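Long-range contacts in glycosyl transferase family 9 (Veillonella parvula, PDB 3TOV), which is a family 9 glycosyltransferase that probably transfers a sugar, such as a heptose, from a nucleotide-sugar donor to an acceptor, as its heptosyltransferase relatives do: residues I92-H97 with I113-S118; I188-G193 with Y218-F223. All blocks are in the same frame, centred on the assembly; numbering follows the deposited sequence.

Contact 1. Residues I92-H97 with I113-S118; sequences IVINLH and ITTGMS
Four backbone hydrogen bonds zip I92-H97 to I113-S118, with donors alternating between the two strands. V93 N gives to I113 O (2.9 Å) and V93 O accepts T115 N (2.7 Å), so both are satisfied by the same neighbouring strand. N95 repeats the pattern: its N reaches T115 O in a nearly straight bond (174° at the hydrogen), although the donor sits above the carbonyl plane, and N95 O takes M117 N at 2.7 Å. I92 and I94 turn their N-H and C=O groups the other way, to strand 10-14. The parallel strands 92-95 and 113-116 form, with helix 100-109, a beta-alpha-beta unit of the Rossmann-like N-terminal sheet of a GT-B glycosyltransferase. Beta-branched residues favour the extended backbone and fill both faces of the sheet. I92 CG1 lies 4.0 Å from I113 CD1. On that same face I94 CG1 meets T115 CG2; on the other, V93 CG1 and T114 CG2 pair at 3.8 Å. T115 OG1, anti to the backbone N (chi1 -167°), is hydrogen-bonded to K128 O, while the methyl faces I94. G116 has a positive phi (84°) and passes close by N95 O, where a CB would collide, which calls for glycine. Beyond it, the N95 side chain extends anti to its own backbone N alongside S118, N95 CB 3.4 Å from S118 OG, with T102 and S103 of the helix nearby.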
ATOM      1  N   ILE A  92      22.293   1.665 -15.241  1.00 55.29           N
ATOM      2  CA  ILE A  92      21.847   0.516 -14.470  1.00 50.60           C
ATOM      3  C   ILE A  92      20.340   0.335 -14.556  1.00 53.68           C
ATOM      4  O   ILE A  92      19.578   1.283 -14.349  1.00 54.28           O
ATOM      5  CB  ILE A  92      22.142   0.730 -12.980  1.00 52.40           C
ATOM      6  CG1 ILE A  92      23.640   0.894 -12.739  1.00 47.36           C
ATOM      7  CG2 ILE A  92      21.569  -0.409 -12.143  1.00 51.39           C
ATOM      8  CD1 ILE A  92      23.946   1.792 -11.570  1.00 47.89           C
ATOM      9  N   VAL A  93      19.908  -0.888 -14.842  1.00 56.71           N
ATOM     10  CA  VAL A  93      18.505  -1.250 -14.669  1.00 58.27           C
ATOM     11  C   VAL A  93      18.306  -2.247 -13.513  1.00 56.39           C
ATOM     12  O   VAL A  93      18.987  -3.267 -13.426  1.00 59.47           O
ATOM     13  CB  VAL A  93      17.894  -1.807 -15.963  1.00 59.23           C
ATOM     14  CG1 VAL A  93      16.775  -2.799 -15.641  1.00 58.80           C
ATOM     15  CG2 VAL A  93      17.386  -0.666 -16.828  1.00 55.91           C
ATOM     16  N   ILE A  94      17.366  -1.927 -12.631  1.00 49.75           N
ATOM     17  CA  ILE A  94      17.039  -2.764 -11.487  1.00 44.95           C
ATOM     18  C   ILE A  94      15.623  -3.310 -11.637  1.00 49.69           C
ATOM     19  O   ILE A  94      14.671  -2.542 -11.647  1.00 52.83           O
ATOM     20  CB  ILE A  94      17.087  -1.932 -10.199  1.00 39.66           C
ATOM     21  CG1 ILE A  94      18.412  -1.183 -10.112  1.00 40.34           C
ATOM     22  CG2 ILE A  94      16.856  -2.808  -8.982  1.00 40.19           C
ATOM     23  CD1 ILE A  94      18.703  -0.590  -8.766  1.00 36.81           C
ATOM     24  N   ASN A  95      15.471  -4.625 -11.759  1.00 54.63           N
ATOM     25  CA  ASN A  95      14.132  -5.207 -11.871  1.00 56.00           C
ATOM     26  C   ASN A  95      13.654  -5.766 -10.530  1.00 56.77           C
ATOM     27  O   ASN A  95      14.317  -6.624  -9.945  1.00 56.49           O
ATOM     28  CB  ASN A  95      14.076  -6.290 -12.958  1.00 54.27           C
ATOM     29  CG  ASN A  95      12.685  -6.896 -13.106  1.00 56.17           C
ATOM     30  OD1 ASN A  95      11.687  -6.282 -12.735  1.00 54.97           O
ATOM     31  ND2 ASN A  95      12.616  -8.105 -13.650  1.00 59.22           N
ATOM     32  N   LEU A  96      12.511  -5.263 -10.052  1.00 52.93           N
ATOM     33  CA  LEU A  96      11.941  -5.662  -8.759  1.00 40.72           C
ATOM     34  C   LEU A  96      10.787  -6.602  -8.944  1.00 41.26           C
ATOM     35  O   LEU A  96      10.274  -7.153  -7.987  1.00 45.42           O
ATOM     36  CB  LEU A  96      11.459  -4.451  -7.967  1.00 33.52           C
ATOM     37  CG  LEU A  96      12.601  -3.581  -7.430  1.00 39.33           C
ATOM     38  CD1 LEU A  96      12.129  -2.475  -6.480  1.00 35.73           C
ATOM     39  CD2 LEU A  96      13.634  -4.470  -6.754  1.00 38.53           C
ATOM     40  N   HIS A  97      10.380  -6.777 -10.190  1.00 47.04           N
ATOM     41  CA  HIS A  97       9.223  -7.588 -10.516  1.00 46.96           C
ATOM     42  C   HIS A  97       9.647  -8.742 -11.425  1.00 49.57           C
ATOM     43  O   HIS A  97       9.849  -8.573 -12.639  1.00 47.26           O
ATOM     44  CB  HIS A  97       8.154  -6.720 -11.166  1.00 48.02           C
ATOM     45  CG  HIS A  97       6.840  -7.407 -11.324  1.00 50.35           C
ATOM     46  ND1 HIS A  97       5.776  -6.837 -11.994  1.00 46.90           N
ATOM     47  CD2 HIS A  97       6.412  -8.620 -10.901  1.00 51.71           C
ATOM     48  CE1 HIS A  97       4.753  -7.669 -11.975  1.00 48.69           C
ATOM     49  NE2 HIS A  97       5.112  -8.759 -11.317  1.00 50.74           N
ATOM     50  N   ILE A 113      24.234  -2.685 -17.574  1.00 65.35           N
ATOM     51  CA  ILE A 113      24.107  -3.596 -16.462  1.00 71.77           C
ATOM     52  C   ILE A 113      22.684  -3.671 -15.927  1.00 66.43           C
ATOM     53  O   ILE A 113      22.093  -2.665 -15.540  1.00 60.10           O
ATOM     54  CB  ILE A 113      25.122  -3.254 -15.358  1.00 80.20           C
ATOM     55  CG1 ILE A 113      24.527  -3.475 -13.981  1.00 79.79           C
ATOM     56  CG2 ILE A 113      25.572  -1.809 -15.463  1.00 82.79           C
ATOM     57  CD1 ILE A 113      25.286  -2.721 -12.967  1.00 82.43           C
ATOM     58  N   THR A 114      22.141  -4.886 -15.950  1.00 69.16           N
ATOM     59  CA  THR A 114      20.839  -5.182 -15.369  1.00 66.73           C
ATOM     60  C   THR A 114      21.021  -5.961 -14.077  1.00 59.68           C
ATOM     61  O   THR A 114      21.850  -6.879 -13.988  1.00 53.13           O
ATOM     62  CB  THR A 114      19.949  -6.027 -16.310  1.00 68.54           C
ATOM     63  OG1 THR A 114      19.842  -5.390 -17.590  1.00 78.50           O
ATOM     64  CG2 THR A 114      18.570  -6.192 -15.717  1.00 60.85           C
ATOM     65  N   THR A 115      20.241  -5.582 -13.074  1.00 57.08           N
ATOM     66  CA  THR A 115      20.258  -6.278 -11.802  1.00 55.81           C
ATOM     67  C   THR A 115      18.845  -6.332 -11.180  1.00 57.22           C
ATOM     68  O   THR A 115      17.837  -6.135 -11.866  1.00 52.05           O
ATOM     69  CB  THR A 115      21.378  -5.726 -10.854  1.00 54.36           C
ATOM     70  OG1 THR A 115      21.574  -6.620  -9.755  1.00 61.34           O
ATOM     71  CG2 THR A 115      21.064  -4.338 -10.341  1.00 49.28           C
ATOM     72  N   GLY A 116      18.768  -6.639  -9.894  1.00 61.86           N
ATOM     73  CA  GLY A 116      17.492  -6.949  -9.285  1.00 52.55           C
ATOM     74  C   GLY A 116      17.179  -8.413  -9.520  1.00 46.27           C
ATOM     75  O   GLY A 116      18.063  -9.236  -9.717  1.00 40.60           O
HETATM   76  N   MSE A 117      15.905  -8.753  -9.502  1.00 46.24           N
HETATM   77  CA  MSE A 117      15.524 -10.138  -9.645  1.00 42.44           C
HETATM   78  C   MSE A 117      14.611 -10.247 -10.842  1.00 49.77           C
HETATM   79  O   MSE A 117      13.696  -9.442 -11.000  1.00 55.24           O
HETATM   80  CB  MSE A 117      14.792 -10.619  -8.395  1.00 37.27           C
HETATM   81  CG  MSE A 117      14.630 -12.110  -8.374  1.00 37.14           C
HETATM   82 SE   MSE A 117      13.313 -12.760  -7.128  0.93 80.24          SE
HETATM   83  CE  MSE A 117      13.373 -14.630  -7.659  1.00 31.99           C
ATOM     84  N   SER A 118      14.865 -11.234 -11.690  1.00 52.02           N
ATOM     85  CA  SER A 118      14.045 -11.443 -12.873  1.00 57.63           C
ATOM     86  C   SER A 118      13.709 -12.916 -13.056  1.00 60.34           C
ATOM     87  O   SER A 118      14.327 -13.789 -12.432  1.00 66.39           O
ATOM     88  CB  SER A 118      14.739 -10.888 -14.122  1.00 61.44           C
ATOM     89  OG  SER A 118      14.759  -9.467 -14.098  1.00 63.95           O
TER

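Contact 2. Residues I188-G193 with Y218-F223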
ATOM      1  N   ILE A 188     -12.896   9.091  12.169  1.00 62.75           N
ATOM      2  CA  ILE A 188     -12.395   7.721  12.102  1.00 60.00           C
ATOM      3  C   ILE A 188     -12.984   7.023  10.869  1.00 53.99           C
ATOM      4  O   ILE A 188     -14.198   6.962  10.697  1.00 49.94           O
ATOM      5  CB  ILE A 188     -12.589   6.886  13.438  1.00 34.80           C
ATOM      6  CG1 ILE A 188     -13.296   5.575  13.155  1.00 32.12           C
ATOM      7  CG2 ILE A 188     -13.292   7.676  14.562  1.00 31.98           C
ATOM      8  CD1 ILE A 188     -12.414   4.592  12.461  1.00 32.65           C
ATOM      9  N   GLY A 189     -12.108   6.514  10.007  1.00 52.13           N
ATOM     10  CA  GLY A 189     -12.525   5.955   8.738  1.00 46.62           C
ATOM     11  C   GLY A 189     -12.393   4.452   8.632  1.00 42.63           C
ATOM     12  O   GLY A 189     -11.580   3.840   9.308  1.00 37.90           O
ATOM     13  N   PHE A 190     -13.211   3.869   7.762  1.00 49.25           N
ATOM     14  CA  PHE A 190     -13.264   2.433   7.545  1.00 47.42           C
ATOM     15  C   PHE A 190     -13.017   2.090   6.088  1.00 54.62           C
ATOM     16  O   PHE A 190     -13.620   2.669   5.186  1.00 58.48           O
ATOM     17  CB  PHE A 190     -14.644   1.900   7.899  1.00 46.83           C
ATOM     18  CG  PHE A 190     -15.064   2.201   9.291  1.00 50.96           C
ATOM     19  CD1 PHE A 190     -15.047   1.210  10.261  1.00 49.78           C
ATOM     20  CD2 PHE A 190     -15.472   3.480   9.644  1.00 50.27           C
ATOM     21  CE1 PHE A 190     -15.435   1.490  11.549  1.00 46.93           C
ATOM     22  CE2 PHE A 190     -15.859   3.763  10.941  1.00 44.61           C
ATOM     23  CZ  PHE A 190     -15.845   2.768  11.890  1.00 42.21           C
ATOM     24  N   ASN A 191     -12.138   1.127   5.870  1.00 54.29           N
ATOM     25  CA  ASN A 191     -11.969   0.516   4.572  1.00 50.58           C
ATOM     26  C   ASN A 191     -12.220  -0.966   4.788  1.00 46.87           C
ATOM     27  O   ASN A 191     -11.334  -1.701   5.206  1.00 46.74           O
ATOM     28  CB  ASN A 191     -10.560   0.796   4.024  1.00 55.46           C
ATOM     29  CG  ASN A 191     -10.147  -0.163   2.912  1.00 65.35           C
ATOM     30  OD1 ASN A 191     -10.896  -0.411   1.956  1.00 74.37           O
ATOM     31  ND2 ASN A 191      -8.942  -0.707   3.034  1.00 61.82           N
ATOM     32  N   ILE A 192     -13.455  -1.386   4.542  1.00 47.45           N
ATOM     33  CA  ILE A 192     -13.846  -2.787   4.622  1.00 45.97           C
ATOM     34  C   ILE A 192     -13.794  -3.402   3.221  1.00 56.57           C
ATOM     35  O   ILE A 192     -13.559  -2.702   2.222  1.00 67.89           O
ATOM     36  CB  ILE A 192     -15.288  -2.895   5.156  1.00 45.80           C
ATOM     37  CG1 ILE A 192     -16.295  -3.056   4.008  1.00 43.46           C
ATOM     38  CG2 ILE A 192     -15.655  -1.650   5.955  1.00 45.50           C
ATOM     39  CD1 ILE A 192     -17.693  -2.476   4.294  1.00 35.71           C
ATOM     40  N   GLY A 193     -14.016  -4.706   3.130  1.00 50.95           N
ATOM     41  CA  GLY A 193     -14.232  -5.310   1.829  1.00 53.94           C
ATOM     42  C   GLY A 193     -13.010  -5.640   0.994  1.00 52.10           C
ATOM     43  O   GLY A 193     -12.075  -4.840   0.855  1.00 50.64           O
ATOM     44  N   TYR A 218     -17.810  11.119  17.358  1.00 62.73           N
ATOM     45  CA  TYR A 218     -16.881  10.974  16.256  1.00 64.31           C
ATOM     46  C   TYR A 218     -17.629  11.072  14.927  1.00 64.74           C
ATOM     47  O   TYR A 218     -18.847  10.863  14.870  1.00 63.96           O
ATOM     48  CB  TYR A 218     -16.161   9.624  16.343  1.00 62.58           C
ATOM     49  CG  TYR A 218     -15.323   9.400  17.583  1.00 67.50           C
ATOM     50  CD1 TYR A 218     -13.946   9.607  17.571  1.00 70.44           C
ATOM     51  CD2 TYR A 218     -15.901   8.944  18.755  1.00 74.25           C
ATOM     52  CE1 TYR A 218     -13.175   9.380  18.706  1.00 71.21           C
ATOM     53  CE2 TYR A 218     -15.142   8.716  19.893  1.00 75.60           C
ATOM     54  CZ  TYR A 218     -13.784   8.932  19.863  1.00 74.04           C
ATOM     55  OH  TYR A 218     -13.051   8.697  21.004  1.00 73.99           O
ATOM     56  N   LYS A 219     -16.888  11.389  13.867  1.00 64.34           N
ATOM     57  CA  LYS A 219     -17.394  11.289  12.497  1.00 63.55           C
ATOM     58  C   LYS A 219     -16.725  10.101  11.790  1.00 61.01           C
ATOM     59  O   LYS A 219     -15.580   9.749  12.087  1.00 56.57           O
ATOM     60  CB  LYS A 219     -17.153  12.583  11.719  1.00 62.69           C
ATOM     61  CG  LYS A 219     -17.604  13.849  12.437  1.00 69.99           C
ATOM     62  CD  LYS A 219     -19.083  14.161  12.235  1.00 76.01           C
ATOM     63  CE  LYS A 219     -19.386  15.612  12.633  1.00 83.91           C
ATOM     64  NZ  LYS A 219     -20.608  16.188  11.994  1.00 87.64           N
ATOM     65  N   THR A 220     -17.449   9.492  10.854  1.00 60.90           N
ATOM     66  CA  THR A 220     -17.049   8.214  10.274  1.00 59.91           C
ATOM     67  C   THR A 220     -17.188   8.178   8.749  1.00 63.58           C
ATOM     68  O   THR A 220     -18.268   8.415   8.221  1.00 77.23           O
ATOM     69  CB  THR A 220     -17.892   7.070  10.883  1.00 64.35           C
ATOM     70  OG1 THR A 220     -19.246   7.162  10.423  1.00 68.60           O
ATOM     71  CG2 THR A 220     -17.889   7.153  12.408  1.00 63.53           C
ATOM     72  N   VAL A 221     -16.097   7.882   8.046  1.00 59.18           N
ATOM     73  CA  VAL A 221     -16.113   7.762   6.585  1.00 57.44           C
ATOM     74  C   VAL A 221     -16.019   6.314   6.160  1.00 51.57           C
ATOM     75  O   VAL A 221     -15.526   5.479   6.903  1.00 51.58           O
ATOM     76  CB  VAL A 221     -14.894   8.427   5.929  1.00 64.34           C
ATOM     77  CG1 VAL A 221     -15.321   9.313   4.761  1.00 64.45           C
ATOM     78  CG2 VAL A 221     -14.090   9.196   6.945  1.00 66.84           C
ATOM     79  N   PHE A 222     -16.474   6.028   4.946  1.00 51.37           N
ATOM     80  CA  PHE A 222     -16.304   4.706   4.356  1.00 52.07           C
ATOM     81  C   PHE A 222     -15.660   4.829   2.973  1.00 56.52           C
ATOM     82  O   PHE A 222     -16.092   5.622   2.137  1.00 58.99           O
ATOM     83  CB  PHE A 222     -17.638   3.953   4.302  1.00 48.49           C
ATOM     84  CG  PHE A 222     -18.122   3.495   5.652  1.00 51.06           C
ATOM     85  CD1 PHE A 222     -18.046   2.160   6.018  1.00 62.15           C
ATOM     86  CD2 PHE A 222     -18.629   4.402   6.570  1.00 48.57           C
ATOM     87  CE1 PHE A 222     -18.488   1.731   7.277  1.00 62.54           C
ATOM     88  CE2 PHE A 222     -19.061   3.986   7.820  1.00 50.14           C
ATOM     89  CZ  PHE A 222     -18.994   2.645   8.170  1.00 55.36           C
ATOM     90  N   PHE A 223     -14.606   4.059   2.751  1.00 53.12           N
ATOM     91  CA  PHE A 223     -13.847   4.164   1.523  1.00 56.98           C
ATOM     92  C   PHE A 223     -14.177   3.009   0.591  1.00 61.18           C
ATOM     93  O   PHE A 223     -15.161   2.314   0.799  1.00 65.01           O
ATOM     94  CB  PHE A 223     -12.357   4.235   1.839  1.00 55.57           C
ATOM     95  CG  PHE A 223     -11.977   5.429   2.678  1.00 61.92           C
ATOM     96  CD1 PHE A 223     -11.825   6.677   2.102  1.00 66.20           C
ATOM     97  CD2 PHE A 223     -11.766   5.303   4.039  1.00 70.54           C
ATOM     98  CE1 PHE A 223     -11.466   7.781   2.869  1.00 70.56           C
ATOM     99  CE2 PHE A 223     -11.406   6.403   4.811  1.00 73.31           C
ATOM    100  CZ  PHE A 223     -11.254   7.643   4.222  1.00 71.39           C
TER
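Two phenylalanines set the character of this contact. The rings of F190 and F222, side by side on neighbouring parallel strands, form an offset stack, with centroids 4.8 Å apart and planes only 10° from parallel. Both have CG beside the backbone N (chi1 -57° and -72°), so the rings lean the same way; F190 CB comes over the face of the F222 ring, a CH-pi contact 4.2 Å from that ring's centroid. The opposite face of F190 is covered by I188, whose CD1 lies 3.8 Å above the plane; a flat ring suits this buried place because it uses both faces at once. At the edge, F190 CD2 meets V221 O in the ring plane at 3.4 Å. An alanine in place of F222 would probably cost F190 its stacking partner and loosen the cover over this part of the sheet. F223 swings to the other side, its CE2 4.1 Å from G189 CA; a CB at G189 would run into that ring, so glycine fits. In the backbone, F190 N bonds V221 O (2.9 Å) and F190 O takes F223 N (3.0 Å), fixing the register that pairs the rings. Strands 187-191 and 219-222 form a beta-alpha-beta unit of the C-terminal Rossmann-like domain with helix 203-216, which packs on F190 through F206, V209 and A210; helix 229-237 covers F222, and strand 264-268 flanks 187-191 on the side away from 219-222.

Contacts 1 and 2 are comparable, but not equivalent, pairs in the two Rossmann-like domains of the GT-B fold: each closes a beta-alpha-beta unit in a six-stranded parallel sheet of order 3-2-1-4-5-6, but contact 1 joins the fourth and fifth strands and contact 2 the first and second. The two contacts lie on opposite sides of the chain's centre, their centres 39 Å and their nearest atoms about 21 Å apart. The C-terminal ends of segments 92-97 and 188-193 are the nearer ones, H97 CA to G193 CA 26.6 Å, against 43.9 Å from I92 CA to I188 CA. GT-B enzymes generally bind substrates between such domains, and these ends probably point toward that cleft here.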